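Local coordinates for lipoprotein (Mycoplasma mycoides subsp. capri, PDB 7ADK), which probably acts as a cell-surface protease, belonging to a mycoplasma peptidase family of the PA clan and seen here bound to another protein, at residues A278-L283 with S589-K594; N480-N485 with D651-K656; A640-Y645 with S777-R782; Y673-N678 with N684-Y689. All blocks are in the same frame, centred on the assembly; numbering follows the deposited sequence.

Contact 1: residues A278-L283 with S589-K594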
loop_
_atom_site.group_PDB
_atom_site.type_symbol
_atom_site.label_atom_id
_atom_site.label_comp_id
_atom_site.label_asym_id
_atom_site.label_seq_id
_atom_site.Cartn_x
_atom_site.Cartn_y
_atom_site.Cartn_z
ATOM N N ALA B 278 20.029 -5.163 -0.177
ATOM C CA ALA B 278 19.455 -5.987 -1.230
ATOM C C ALA B 278 20.295 -5.829 -2.484
ATOM O O ALA B 278 20.916 -4.800 -2.681
ATOM C CB ALA B 278 18.010 -5.591 -1.457
ATOM N N LYS B 279 20.294 -6.858 -3.327
ATOM C CA LYS B 279 21.410 -7.206 -4.224
ATOM C C LYS B 279 22.552 -7.886 -3.420
ATOM O O LYS B 279 23.411 -8.527 -4.021
ATOM C CB LYS B 279 21.794 -6.031 -5.148
ATOM C CG LYS B 279 22.585 -6.392 -6.419
ATOM C CD LYS B 279 21.762 -7.125 -7.484
ATOM C CE LYS B 279 22.580 -7.303 -8.759
ATOM N NZ LYS B 279 21.758 -7.754 -9.902
ATOM N N THR B 280 22.446 -7.895 -2.077
ATOM C CA THR B 280 23.124 -8.811 -1.155
ATOM C C THR B 280 22.174 -9.525 -0.180
ATOM O O THR B 280 22.169 -10.741 -0.181
ATOM C CB THR B 280 24.259 -8.118 -0.400
ATOM O OG1 THR B 280 25.125 -7.472 -1.303
ATOM C CG2 THR B 280 25.083 -9.114 0.399
ATOM N N VAL B 281 21.393 -8.845 0.668
ATOM C CA VAL B 281 20.761 -9.500 1.852
ATOM C C VAL B 281 19.303 -9.937 1.700
ATOM O O VAL B 281 18.984 -11.093 1.947
ATOM C CB VAL B 281 20.990 -8.660 3.127
ATOM C CG1 VAL B 281 20.082 -9.011 4.304
ATOM C CG2 VAL B 281 22.448 -8.817 3.553
ATOM N N GLY B 282 18.383 -9.038 1.382
ATOM C CA GLY B 282 16.944 -9.324 1.309
ATOM C C GLY B 282 16.461 -9.848 -0.025
ATOM O O GLY B 282 15.298 -10.158 -0.235
ATOM N N LEU B 283 17.397 -9.915 -0.941
ATOM C CA LEU B 283 17.317 -10.398 -2.299
ATOM C C LEU B 283 18.446 -11.402 -2.424
ATOM O O LEU B 283 19.495 -11.228 -1.816
ATOM C CB LEU B 283 17.449 -9.185 -3.232
ATOM C CG LEU B 283 17.769 -9.436 -4.711
ATOM C CD1 LEU B 283 17.600 -8.119 -5.463
ATOM C CD2 LEU B 283 19.202 -9.923 -4.930
ATOM N N SER B 589 27.172 -17.589 -6.647
ATOM C CA SER B 589 27.573 -16.395 -5.878
ATOM C C SER B 589 28.859 -16.523 -5.019
ATOM O O SER B 589 29.109 -17.560 -4.391
ATOM C CB SER B 589 26.414 -15.972 -4.990
ATOM O OG SER B 589 26.799 -14.807 -4.299
ATOM N N ASP B 590 29.626 -15.430 -4.880
ATOM C CA ASP B 590 30.706 -15.312 -3.886
ATOM C C ASP B 590 30.262 -14.764 -2.508
ATOM O O ASP B 590 30.895 -15.116 -1.509
ATOM C CB ASP B 590 31.887 -14.505 -4.459
ATOM C CG ASP B 590 32.835 -15.308 -5.360
ATOM O OD1 ASP B 590 33.939 -14.807 -5.681
ATOM O OD2 ASP B 590 32.516 -16.447 -5.743
ATOM N N LYS B 591 29.219 -13.925 -2.420
ATOM C CA LYS B 591 28.697 -13.359 -1.159
ATOM C C LYS B 591 27.851 -14.370 -0.364
ATOM O O LYS B 591 26.716 -14.089 0.016
ATOM C CB LYS B 591 27.958 -12.028 -1.387
ATOM C CG LYS B 591 28.832 -10.845 -1.827
ATOM C CD LYS B 591 28.102 -9.519 -1.560
ATOM C CE LYS B 591 28.906 -8.264 -1.897
ATOM N NZ LYS B 591 28.162 -7.023 -1.588
ATOM N N LYS B 592 28.395 -15.562 -0.111
ATOM C CA LYS B 592 27.831 -16.573 0.805
ATOM C C LYS B 592 27.889 -16.102 2.255
ATOM O O LYS B 592 28.739 -15.276 2.599
ATOM C CB LYS B 592 28.508 -17.925 0.628
ATOM C CG LYS B 592 28.202 -18.542 -0.740
ATOM C CD LYS B 592 28.666 -19.996 -0.801
ATOM C CE LYS B 592 28.279 -20.639 -2.122
ATOM N NZ LYS B 592 29.025 -20.092 -3.260
ATOM N N VAL B 593 26.987 -16.613 3.100
ATOM C CA VAL B 593 26.921 -16.152 4.493
ATOM C C VAL B 593 28.117 -16.590 5.334
ATOM O O VAL B 593 28.713 -17.647 5.118
ATOM C CB VAL B 593 25.617 -16.526 5.206
ATOM C CG1 VAL B 593 24.405 -16.086 4.403
ATOM C CG2 VAL B 593 25.460 -18.005 5.526
ATOM N N LYS B 594 28.424 -15.747 6.316
ATOM C CA LYS B 594 29.376 -15.911 7.420
ATOM C C LYS B 594 28.637 -15.621 8.728
ATOM O O LYS B 594 27.532 -15.103 8.691
ATOM C CB LYS B 594 30.544 -14.941 7.193
ATOM C CG LYS B 594 31.454 -15.296 6.013
ATOM C CD LYS B 594 32.354 -14.132 5.594
ATOM C CE LYS B 594 31.549 -13.027 4.919
ATOM N NZ LYS B 594 32.375 -11.905 4.454
#
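An inverse gamma turn centred on Lys591, just ahead of the short strand 594-595, sends its lysine across to Thr280 in the loop before strand 289-293. The two backbones stay apart, with 7.2 Å between CA of Thr280 and CA of Lys591, so the contact belongs to side chains. Lys591 suits the gap because its chain runs extended beyond CG and crosses the threonine at about a right angle. Its NZ donates to Thr280 OG1 at 3.1 Å, while the aliphatic stem behind the ammonium group lies against the methyl, Lys591 CD being 3.6 Å from Thr280 CG2. Both branches of the threonine are thus used: with chi1 at -52°, OG1 sits beside the residue's own backbone N and CG2 is anti to that N, turned against the stem.

Each polar end has a stronger partner. Lys591 NZ makes a salt bridge with Glu276, and Thr280 OG1 is hydrogen-bonded to the carbonyl oxygen of Asn275. On the strand side, the backbone of Lys594 pairs with Leu770 of strand 769-778.

Within 589-594 another lysine folds back instead: Lys592 NZ reaches Ser589 O at 2.8 Å, approaching the oxygen almost head-on (C=O...N angle 165°), and also bonds to the carbonyl oxygen of Ser587.

Since the Asn275 carbonyl can only accept, OG1 must donate to it and accept from the lysine. The buried hydroxyl therefore acts as donor and acceptor at once, linking a backbone oxygen to an ammonium group whose charge is probably balanced mainly by Glu276.

Contact 2: residues N480-N485 with D651-K656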
loop_
_atom_site.group_PDB
_atom_site.type_symbol
_atom_site.label_atom_id
_atom_site.label_comp_id
_atom_site.label_asym_id
_atom_site.label_seq_id
_atom_site.Cartn_x
_atom_site.Cartn_y
_atom_site.Cartn_z
ATOM N N ASN B 480 3.825 -8.136 -2.261
ATOM C CA ASN B 480 4.471 -9.367 -2.701
ATOM C C ASN B 480 3.648 -10.142 -3.740
ATOM O O ASN B 480 4.232 -10.685 -4.671
ATOM C CB ASN B 480 4.764 -10.152 -1.422
ATOM C CG ASN B 480 5.655 -11.363 -1.541
ATOM O OD1 ASN B 480 6.340 -11.698 -0.590
ATOM N ND2 ASN B 480 5.677 -12.075 -2.645
ATOM N N GLY B 481 2.318 -10.177 -3.636
ATOM C CA GLY B 481 1.442 -10.806 -4.635
ATOM C C GLY B 481 1.124 -9.924 -5.843
ATOM O O GLY B 481 0.394 -10.335 -6.738
ATOM N N HIS B 482 1.643 -8.699 -5.866
ATOM C CA HIS B 482 1.353 -7.645 -6.839
ATOM C C HIS B 482 2.585 -7.183 -7.606
ATOM O O HIS B 482 2.408 -6.536 -8.632
ATOM C CB HIS B 482 0.685 -6.460 -6.115
ATOM C CG HIS B 482 -0.788 -6.657 -5.866
ATOM N ND1 HIS B 482 -1.805 -6.025 -6.581
ATOM C CD2 HIS B 482 -1.345 -7.576 -5.030
ATOM C CE1 HIS B 482 -2.950 -6.591 -6.167
ATOM N NE2 HIS B 482 -2.702 -7.524 -5.238
ATOM N N ASP B 483 3.813 -7.484 -7.165
ATOM C CA ASP B 483 5.018 -7.120 -7.909
ATOM C C ASP B 483 5.615 -8.318 -8.664
ATOM O O ASP B 483 5.888 -9.364 -8.083
ATOM C CB ASP B 483 6.032 -6.445 -6.976
ATOM C CG ASP B 483 6.949 -5.520 -7.753
ATOM O OD1 ASP B 483 6.965 -4.306 -7.497
ATOM O OD2 ASP B 483 7.588 -5.998 -8.706
ATOM N N SER B 484 5.884 -8.152 -9.962
ATOM C CA SER B 484 6.543 -9.130 -10.838
ATOM C C SER B 484 8.046 -9.311 -10.579
ATOM O O SER B 484 8.646 -10.250 -11.094
ATOM C CB SER B 484 6.288 -8.766 -12.303
ATOM O OG SER B 484 6.639 -7.448 -12.491
ATOM N N ASN B 485 8.672 -8.471 -9.751
ATOM C CA ASN B 485 10.031 -8.672 -9.258
ATOM C C ASN B 485 10.129 -9.737 -8.156
ATOM O O ASN B 485 11.221 -10.190 -7.832
ATOM C CB ASN B 485 10.595 -7.333 -8.798
ATOM C CG ASN B 485 10.758 -6.341 -9.928
ATOM O OD1 ASN B 485 11.662 -6.405 -10.735
ATOM N ND2 ASN B 485 9.888 -5.383 -10.034
ATOM N N ASP B 651 -6.231 1.268 -4.102
ATOM C CA ASP B 651 -7.267 0.268 -3.823
ATOM C C ASP B 651 -6.890 -1.174 -4.167
ATOM O O ASP B 651 -7.113 -2.049 -3.350
ATOM C CB ASP B 651 -8.564 0.628 -4.559
ATOM C CG ASP B 651 -9.182 1.967 -4.171
ATOM O OD1 ASP B 651 -8.858 2.501 -3.108
ATOM O OD2 ASP B 651 -10.015 2.480 -4.925
ATOM N N GLU B 652 -6.324 -1.466 -5.337
ATOM C CA GLU B 652 -6.075 -2.857 -5.751
ATOM C C GLU B 652 -5.042 -3.574 -4.878
ATOM O O GLU B 652 -5.247 -4.730 -4.519
ATOM C CB GLU B 652 -5.631 -2.920 -7.208
ATOM C CG GLU B 652 -6.712 -2.444 -8.169
ATOM C CD GLU B 652 -6.269 -2.537 -9.628
ATOM O OE1 GLU B 652 -5.688 -3.564 -10.032
ATOM O OE2 GLU B 652 -6.492 -1.575 -10.385
ATOM N N LYS B 653 -3.959 -2.888 -4.483
ATOM C CA LYS B 653 -2.987 -3.409 -3.504
ATOM C C LYS B 653 -3.680 -3.635 -2.162
ATOM O O LYS B 653 -3.521 -4.688 -1.554
ATOM C CB LYS B 653 -1.786 -2.442 -3.380
ATOM C CG LYS B 653 -0.842 -2.548 -4.592
ATOM C CD LYS B 653 -0.150 -1.238 -5.021
ATOM C CE LYS B 653 1.064 -0.836 -4.170
ATOM N NZ LYS B 653 1.718 0.406 -4.687
ATOM N N GLN B 654 -4.471 -2.661 -1.714
ATOM C CA GLN B 654 -5.121 -2.670 -0.406
ATOM C C GLN B 654 -6.400 -3.531 -0.303
ATOM O O GLN B 654 -6.868 -3.770 0.805
ATOM C CB GLN B 654 -5.341 -1.205 -0.006
ATOM C CG GLN B 654 -5.864 -1.035 1.426
ATOM C CD GLN B 654 -5.509 0.300 2.069
ATOM O OE1 GLN B 654 -4.525 0.950 1.756
ATOM N NE2 GLN B 654 -6.283 0.750 3.031
ATOM N N LEU B 655 -6.985 -4.016 -1.405
ATOM C CA LEU B 655 -8.244 -4.778 -1.399
ATOM C C LEU B 655 -8.096 -6.143 -0.717
ATOM O O LEU B 655 -8.643 -6.356 0.362
ATOM C CB LEU B 655 -8.786 -4.887 -2.839
ATOM C CG LEU B 655 -10.109 -5.661 -2.967
ATOM C CD1 LEU B 655 -11.249 -4.957 -2.233
ATOM C CD2 LEU B 655 -10.487 -5.775 -4.439
ATOM N N LYS B 656 -7.310 -7.051 -1.303
ATOM C CA LYS B 656 -6.922 -8.339 -0.702
ATOM C C LYS B 656 -5.821 -8.120 0.353
ATOM O O LYS B 656 -4.692 -8.576 0.194
ATOM C CB LYS B 656 -6.492 -9.332 -1.807
ATOM C CG LYS B 656 -7.540 -9.657 -2.891
ATOM C CD LYS B 656 -8.823 -10.300 -2.344
ATOM C CE LYS B 656 -9.801 -10.714 -3.459
ATOM N NZ LYS B 656 -9.409 -11.968 -4.153
#
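Ring packing comes first: the imidazole of His482 lies against the backbone of Lys653 on the short helix 651-655. Lys653 CA stands over one ring face, 4.3 Å from the ring centroid and 16° off the normal, a CH-pi contact displaced toward the rim. The lysine's CG adds a looser touch, 4.1 Å from His482 ND1, after which the chain bends at chi2 and chi3 and carries NZ away to a salt bridge with Glu650. His482 can reach the helix because its chi1 of -81° places CG beside its own backbone N, projecting the flat ring from the loop.

Polar proximity is the second kind. Glu652 O lies 3.4 Å from His482 CE1, approaching the ring obliquely, and no hydrogen bond joins the two segments. The carboxylate of Glu652 is more distant still, 5.7 Å separating its OE1 from His482 ND1.

Hydrogen bonds shape the loop itself. Asp483 OD2 takes the backbone N of Asn485 at 2.9 Å on its anti lone pair, closing an Asx turn, and it also receives Asn485 ND2 at 2.7 Å from the syn side. An aspartate suits this place, since one short carboxylate can gather both donors. Outside the two segments, the same OD2 forms a salt bridge with a basic side chain of the other protein chain.

Across the contact, then, the imidazole serves as a flat surface more than as a donor or acceptor. A carbonyl beside the carbon between its two nitrogens, together with an acid farther off, may modestly favour positive charge on the ring.

Contact 3: residues A640-Y645 with S777-R782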
loop_
_atom_site.group_PDB
_atom_site.type_symbol
_atom_site.label_atom_id
_atom_site.label_comp_id
_atom_site.label_asym_id
_atom_site.label_seq_id
_atom_site.Cartn_x
_atom_site.Cartn_y
_atom_site.Cartn_z
ATOM N N ALA B 640 0.664 -7.909 4.862
ATOM C CA ALA B 640 0.421 -6.532 4.443
ATOM C C ALA B 640 -0.719 -5.810 5.205
ATOM O O ALA B 640 -0.967 -4.634 4.960
ATOM C CB ALA B 640 0.214 -6.547 2.930
ATOM N N TYR B 641 -1.404 -6.459 6.153
ATOM C CA TYR B 641 -2.558 -5.883 6.851
ATOM C C TYR B 641 -2.233 -4.603 7.641
ATOM O O TYR B 641 -3.004 -3.644 7.602
ATOM C CB TYR B 641 -3.198 -6.952 7.748
ATOM C CG TYR B 641 -4.476 -6.484 8.418
ATOM C CD1 TYR B 641 -5.645 -6.315 7.654
ATOM C CD2 TYR B 641 -4.490 -6.182 9.793
ATOM C CE1 TYR B 641 -6.818 -5.821 8.254
ATOM C CE2 TYR B 641 -5.659 -5.681 10.397
ATOM C CZ TYR B 641 -6.823 -5.487 9.625
ATOM O OH TYR B 641 -7.943 -4.972 10.193
ATOM N N LYS B 642 -1.069 -4.539 8.306
ATOM C CA LYS B 642 -0.610 -3.341 9.047
ATOM C C LYS B 642 0.397 -2.467 8.283
ATOM O O LYS B 642 1.025 -1.577 8.853
ATOM C CB LYS B 642 -0.157 -3.707 10.471
ATOM C CG LYS B 642 -1.267 -4.454 11.232
ATOM C CD LYS B 642 -1.127 -4.397 12.757
ATOM C CE LYS B 642 -1.548 -3.031 13.313
ATOM N NZ LYS B 642 -1.468 -3.012 14.792
ATOM N N ASP B 643 0.543 -2.669 6.976
ATOM C CA ASP B 643 1.368 -1.840 6.097
ATOM C C ASP B 643 0.737 -0.456 5.876
ATOM O O ASP B 643 -0.164 -0.274 5.058
ATOM C CB ASP B 643 1.614 -2.610 4.788
ATOM C CG ASP B 643 2.537 -1.912 3.789
ATOM O OD1 ASP B 643 2.769 -0.692 3.933
ATOM O OD2 ASP B 643 3.031 -2.619 2.882
ATOM N N PHE B 644 1.214 0.523 6.642
ATOM C CA PHE B 644 0.705 1.893 6.699
ATOM C C PHE B 644 1.204 2.824 5.586
ATOM O O PHE B 644 0.773 3.975 5.507
ATOM C CB PHE B 644 1.037 2.457 8.084
ATOM C CG PHE B 644 2.498 2.432 8.485
ATOM C CD1 PHE B 644 2.996 1.376 9.269
ATOM C CD2 PHE B 644 3.339 3.496 8.124
ATOM C CE1 PHE B 644 4.318 1.413 9.732
ATOM C CE2 PHE B 644 4.658 3.528 8.591
ATOM C CZ PHE B 644 5.143 2.495 9.402
ATOM N N TYR B 645 2.105 2.364 4.719
ATOM C CA TYR B 645 2.648 3.192 3.641
ATOM C C TYR B 645 1.763 3.225 2.398
ATOM O O TYR B 645 1.867 4.142 1.586
ATOM C CB TYR B 645 4.026 2.685 3.258
ATOM C CG TYR B 645 5.077 2.829 4.328
ATOM C CD1 TYR B 645 5.878 3.978 4.322
ATOM C CD2 TYR B 645 5.258 1.837 5.308
ATOM C CE1 TYR B 645 6.842 4.158 5.319
ATOM C CE2 TYR B 645 6.244 2.002 6.287
ATOM C CZ TYR B 645 6.991 3.190 6.321
ATOM O OH TYR B 645 7.844 3.422 7.337
ATOM N N SER B 777 7.944 -9.138 18.189
ATOM C CA SER B 777 7.729 -7.703 17.960
ATOM C C SER B 777 6.942 -7.041 19.077
ATOM O O SER B 777 6.087 -7.665 19.698
ATOM C CB SER B 777 6.968 -7.445 16.664
ATOM O OG SER B 777 7.658 -7.970 15.565
ATOM N N ASN B 778 7.188 -5.758 19.293
ATOM C CA ASN B 778 6.385 -4.901 20.137
ATOM C C ASN B 778 6.252 -3.528 19.471
ATOM O O ASN B 778 7.110 -2.662 19.589
ATOM C CB ASN B 778 7.035 -4.874 21.519
ATOM C CG ASN B 778 6.212 -4.129 22.537
ATOM O OD1 ASN B 778 5.405 -3.262 22.238
ATOM N ND2 ASN B 778 6.399 -4.439 23.786
ATOM N N GLU B 779 5.158 -3.323 18.733
ATOM C CA GLU B 779 4.908 -2.078 17.998
ATOM C C GLU B 779 4.495 -0.905 18.891
ATOM O O GLU B 779 4.448 0.221 18.412
ATOM C CB GLU B 779 3.943 -2.325 16.825
ATOM C CG GLU B 779 2.510 -2.707 17.224
ATOM C CD GLU B 779 1.580 -2.871 16.006
ATOM O OE1 GLU B 779 1.001 -3.962 15.804
ATOM O OE2 GLU B 779 1.348 -1.903 15.247
ATOM N N THR B 780 4.282 -1.123 20.190
ATOM C CA THR B 780 4.175 -0.027 21.174
ATOM C C THR B 780 5.558 0.381 21.706
ATOM O O THR B 780 5.839 1.567 21.822
ATOM C CB THR B 780 3.205 -0.390 22.300
ATOM O OG1 THR B 780 1.952 -0.730 21.753
ATOM C CG2 THR B 780 2.938 0.764 23.244
ATOM N N ALA B 781 6.465 -0.574 21.939
ATOM C CA ALA B 781 7.890 -0.321 22.192
ATOM C C ALA B 781 8.625 0.250 20.971
ATOM O O ALA B 781 9.682 0.860 21.111
ATOM C CB ALA B 781 8.575 -1.632 22.577
ATOM N N ARG B 782 8.104 -0.007 19.767
ATOM C CA ARG B 782 8.723 0.300 18.480
ATOM C C ARG B 782 10.046 -0.463 18.269
ATOM O O ARG B 782 10.937 -0.000 17.571
ATOM C CB ARG B 782 8.768 1.826 18.253
ATOM C CG ARG B 782 7.488 2.554 18.704
ATOM C CD ARG B 782 7.421 4.004 18.221
ATOM N NE ARG B 782 6.354 4.743 18.920
ATOM C CZ ARG B 782 6.496 5.616 19.892
ATOM N NH1 ARG B 782 7.658 5.947 20.377
ATOM N NH2 ARG B 782 5.461 6.191 20.419
#
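Lys642 and Glu779, both exposed, reach toward each other from two loops and meet chiefly through their charged ends. There the fit is close. Lys642 NZ lies 2.8 Å from Glu779 OE1 in a salt bridge, entering on the syn side of the carboxylate but 32° out of its plane. A second, weak bond runs from Lys642 NZ to Glu779 OE2 at 3.1 Å, so the ammonium group addresses both oxygens of the fork unequally. Behind the charges, Lys642 CE is still 3.7 Å from Glu779 OE1.

Everything else is loose. The CA atoms of Lys642 and Glu779, the nearest pair, stand 10.6 Å apart, and two long side chains span that distance at the surface. Glu779 takes chi1 67°, which places CG between its backbone N and carbonyl carbon, then runs extended; the lysine bends at chi3 and crosses it at about a right angle. With both residues exposed, solvent probably screens the attraction and the pair may add only modestly to stability.

Each loop is ordered by its own bonds. Asp643 OD1 accepts from Tyr645 N at 3.2 Å in an Asx turn, and its OD2 is held by Ser663. Phe644 CD2 lies 3.7 Å above the plane of the Tyr645 ring, toward the rim.

On the other side, Asn778 OD1 receives Ala781 N at 2.9 Å from above its carbonyl plane. This Asx motif shapes the turn of a beta hairpin, between the antiparallel strands 769-778 and 783-792, with Glu779 at the bend.

Contact 4: residues Y673-N678 with N684-Y689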
loop_
_atom_site.group_PDB
_atom_site.type_symbol
_atom_site.label_atom_id
_atom_site.label_comp_id
_atom_site.label_asym_id
_atom_site.label_seq_id
_atom_site.Cartn_x
_atom_site.Cartn_y
_atom_site.Cartn_z
ATOM N N TYR B 673 10.366 6.362 1.548
ATOM C CA TYR B 673 9.421 5.428 0.914
ATOM C C TYR B 673 9.289 5.465 -0.619
ATOM O O TYR B 673 9.504 4.448 -1.274
ATOM C CB TYR B 673 8.043 5.544 1.579
ATOM C CG TYR B 673 7.042 4.523 1.056
ATOM C CD1 TYR B 673 7.366 3.160 1.111
ATOM C CD2 TYR B 673 5.823 4.918 0.470
ATOM C CE1 TYR B 673 6.510 2.202 0.560
ATOM C CE2 TYR B 673 4.962 3.951 -0.088
ATOM C CZ TYR B 673 5.306 2.587 -0.043
ATOM O OH TYR B 673 4.470 1.630 -0.523
ATOM N N ASN B 674 8.948 6.609 -1.204
ATOM C CA ASN B 674 8.835 6.798 -2.658
ATOM C C ASN B 674 9.905 7.772 -3.188
ATOM O O ASN B 674 9.725 8.421 -4.218
ATOM C CB ASN B 674 7.379 7.201 -2.995
ATOM C CG ASN B 674 6.493 6.036 -3.388
ATOM O OD1 ASN B 674 6.888 5.116 -4.077
ATOM N ND2 ASN B 674 5.233 6.072 -3.034
ATOM N N LYS B 675 11.012 7.933 -2.451
ATOM C CA LYS B 675 11.920 9.080 -2.578
ATOM C C LYS B 675 13.319 8.728 -3.097
ATOM O O LYS B 675 14.037 9.615 -3.542
ATOM C CB LYS B 675 11.959 9.816 -1.229
ATOM C CG LYS B 675 10.608 10.296 -0.675
ATOM C CD LYS B 675 9.974 11.406 -1.519
ATOM C CE LYS B 675 8.763 12.006 -0.797
ATOM N NZ LYS B 675 8.242 13.205 -1.482
ATOM N N LEU B 676 13.709 7.452 -3.072
ATOM C CA LEU B 676 15.026 6.940 -3.498
ATOM C C LEU B 676 15.126 6.636 -5.010
ATOM O O LEU B 676 16.179 6.206 -5.464
ATOM C CB LEU B 676 15.364 5.692 -2.643
ATOM C CG LEU B 676 16.176 5.956 -1.365
ATOM C CD1 LEU B 676 15.603 7.064 -0.494
ATOM C CD2 LEU B 676 16.248 4.686 -0.532
ATOM N N ILE B 677 14.068 6.845 -5.801
ATOM C CA ILE B 677 14.030 6.462 -7.223
ATOM C C ILE B 677 15.045 7.289 -8.045
ATOM O O ILE B 677 14.889 8.495 -8.235
ATOM C CB ILE B 677 12.592 6.578 -7.803
ATOM C CG1 ILE B 677 11.453 6.030 -6.909
ATOM C CG2 ILE B 677 12.532 5.910 -9.188
ATOM C CD1 ILE B 677 11.510 4.548 -6.551
ATOM N N ASN B 678 16.081 6.636 -8.569
ATOM C CA ASN B 678 17.119 7.226 -9.425
ATOM C C ASN B 678 16.685 7.382 -10.901
ATOM O O ASN B 678 17.280 6.799 -11.810
ATOM C CB ASN B 678 18.447 6.470 -9.229
ATOM C CG ASN B 678 18.319 4.965 -9.333
ATOM O OD1 ASN B 678 18.018 4.287 -8.377
ATOM N ND2 ASN B 678 18.536 4.388 -10.468
ATOM N N ASN B 684 20.280 12.941 -6.483
ATOM C CA ASN B 684 19.931 12.275 -5.225
ATOM C C ASN B 684 19.518 13.306 -4.163
ATOM O O ASN B 684 20.250 14.241 -3.869
ATOM C CB ASN B 684 21.070 11.368 -4.731
ATOM C CG ASN B 684 21.417 10.252 -5.693
ATOM O OD1 ASN B 684 22.347 10.346 -6.477
ATOM N ND2 ASN B 684 20.696 9.168 -5.690
ATOM N N SER B 685 18.327 13.119 -3.599
ATOM C CA SER B 685 17.721 14.003 -2.601
ATOM C C SER B 685 18.188 13.728 -1.161
ATOM O O SER B 685 17.836 14.473 -0.250
ATOM C CB SER B 685 16.201 13.889 -2.727
ATOM O OG SER B 685 15.559 14.976 -2.098
ATOM N N PHE B 686 18.983 12.676 -0.939
ATOM C CA PHE B 686 19.553 12.292 0.357
ATOM C C PHE B 686 21.073 12.122 0.256
ATOM O O PHE B 686 21.586 11.657 -0.764
ATOM C CB PHE B 686 18.892 11.007 0.865
ATOM C CG PHE B 686 17.390 11.096 0.974
ATOM C CD1 PHE B 686 16.781 11.635 2.121
ATOM C CD2 PHE B 686 16.597 10.676 -0.103
ATOM C CE1 PHE B 686 15.382 11.749 2.192
ATOM C CE2 PHE B 686 15.207 10.800 -0.038
ATOM C CZ PHE B 686 14.592 11.333 1.109
ATOM N N LYS B 687 21.806 12.505 1.307
ATOM C CA LYS B 687 23.272 12.414 1.349
ATOM C C LYS B 687 23.731 10.958 1.385
ATOM O O LYS B 687 23.103 10.125 2.025
ATOM C CB LYS B 687 23.821 13.163 2.566
ATOM C CG LYS B 687 23.504 14.663 2.614
ATOM C CD LYS B 687 24.125 15.477 1.480
ATOM C CE LYS B 687 23.943 16.970 1.768
ATOM N NZ LYS B 687 24.336 17.818 0.645
ATOM N N GLU B 688 24.865 10.651 0.763
ATOM C CA GLU B 688 25.348 9.270 0.632
ATOM C C GLU B 688 25.622 8.573 1.977
ATOM O O GLU B 688 25.496 7.356 2.048
ATOM C CB GLU B 688 26.559 9.252 -0.312
ATOM C CG GLU B 688 27.077 7.869 -0.730
ATOM C CD GLU B 688 28.203 7.266 0.113
ATOM O OE1 GLU B 688 28.773 6.245 -0.315
ATOM O OE2 GLU B 688 28.565 7.807 1.177
ATOM N N TYR B 689 25.920 9.306 3.059
ATOM C CA TYR B 689 26.057 8.728 4.403
ATOM C C TYR B 689 24.726 8.234 4.992
ATOM O O TYR B 689 24.723 7.435 5.919
ATOM C CB TYR B 689 26.732 9.733 5.357
ATOM C CG TYR B 689 25.893 10.931 5.774
ATOM C CD1 TYR B 689 24.859 10.792 6.722
ATOM C CD2 TYR B 689 26.141 12.195 5.213
ATOM C CE1 TYR B 689 24.041 11.884 7.058
ATOM C CE2 TYR B 689 25.346 13.300 5.570
ATOM C CZ TYR B 689 24.281 13.141 6.473
ATOM O OH TYR B 689 23.475 14.191 6.751
#
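The phenyl ring of Phe686 meets the loop 673-678 chiefly at its edge. Lys675 CB comes in near the ring plane, 3.6 Å from Phe686 CE2 and 3.8 Å from Phe686 CZ. Lys675 O also lies in that plane at the rim, 3.9 Å from Phe686 CE2. Leu676 arrives obliquely, at about a right angle to the phenylalanine side chain, its methyl CD1 being 3.8 Å from Phe686 CD2.

Phe686 points at the loop from its own backbone, with chi1 -56° setting CG anti to the carbonyl carbon. Lysine works beside it because only its base is needed: CB packs against the ring's edge, then the chain bends at chi2 and leads the ammonium group away. Leucine supplies the wholly apolar partner. The other protein chain packs against Lys675 and Phe686, and outside the two segments one of its acidic side chains makes a salt bridge with Lys687, the residue at the N-cap position of helix 688-691.

With no hydrogen bond between the segments, cohesion here is mainly dispersion and the burial of apolar surface. The carbonyl oxygen facing the ring's slightly positive C-H rim probably adds a weak electrostatic attraction.

How the contacts relate
Along the chain, contact 2 crosses both contact 1 and contact 3, while contact 4 is nested in the long loop that contact 3 closes. Their centres lie 19 to 26 Å apart. Only contacts 3 and 4 touch, where Tyr645 CD1 packs 3.5 Å from Tyr673 CG; contacts 2 and 4, which involve helix 651-655 and the loop leading into the next helix, 688-691, stay about 5 Å apart at their nearest atoms. Strand 769-778 connects contact 1, through its pairing with strand 594-595, to the turn in contact 3. Loops around the peptidase sheets are thus tied together at several points, and contacts 2 and 4 also face the other protein chain.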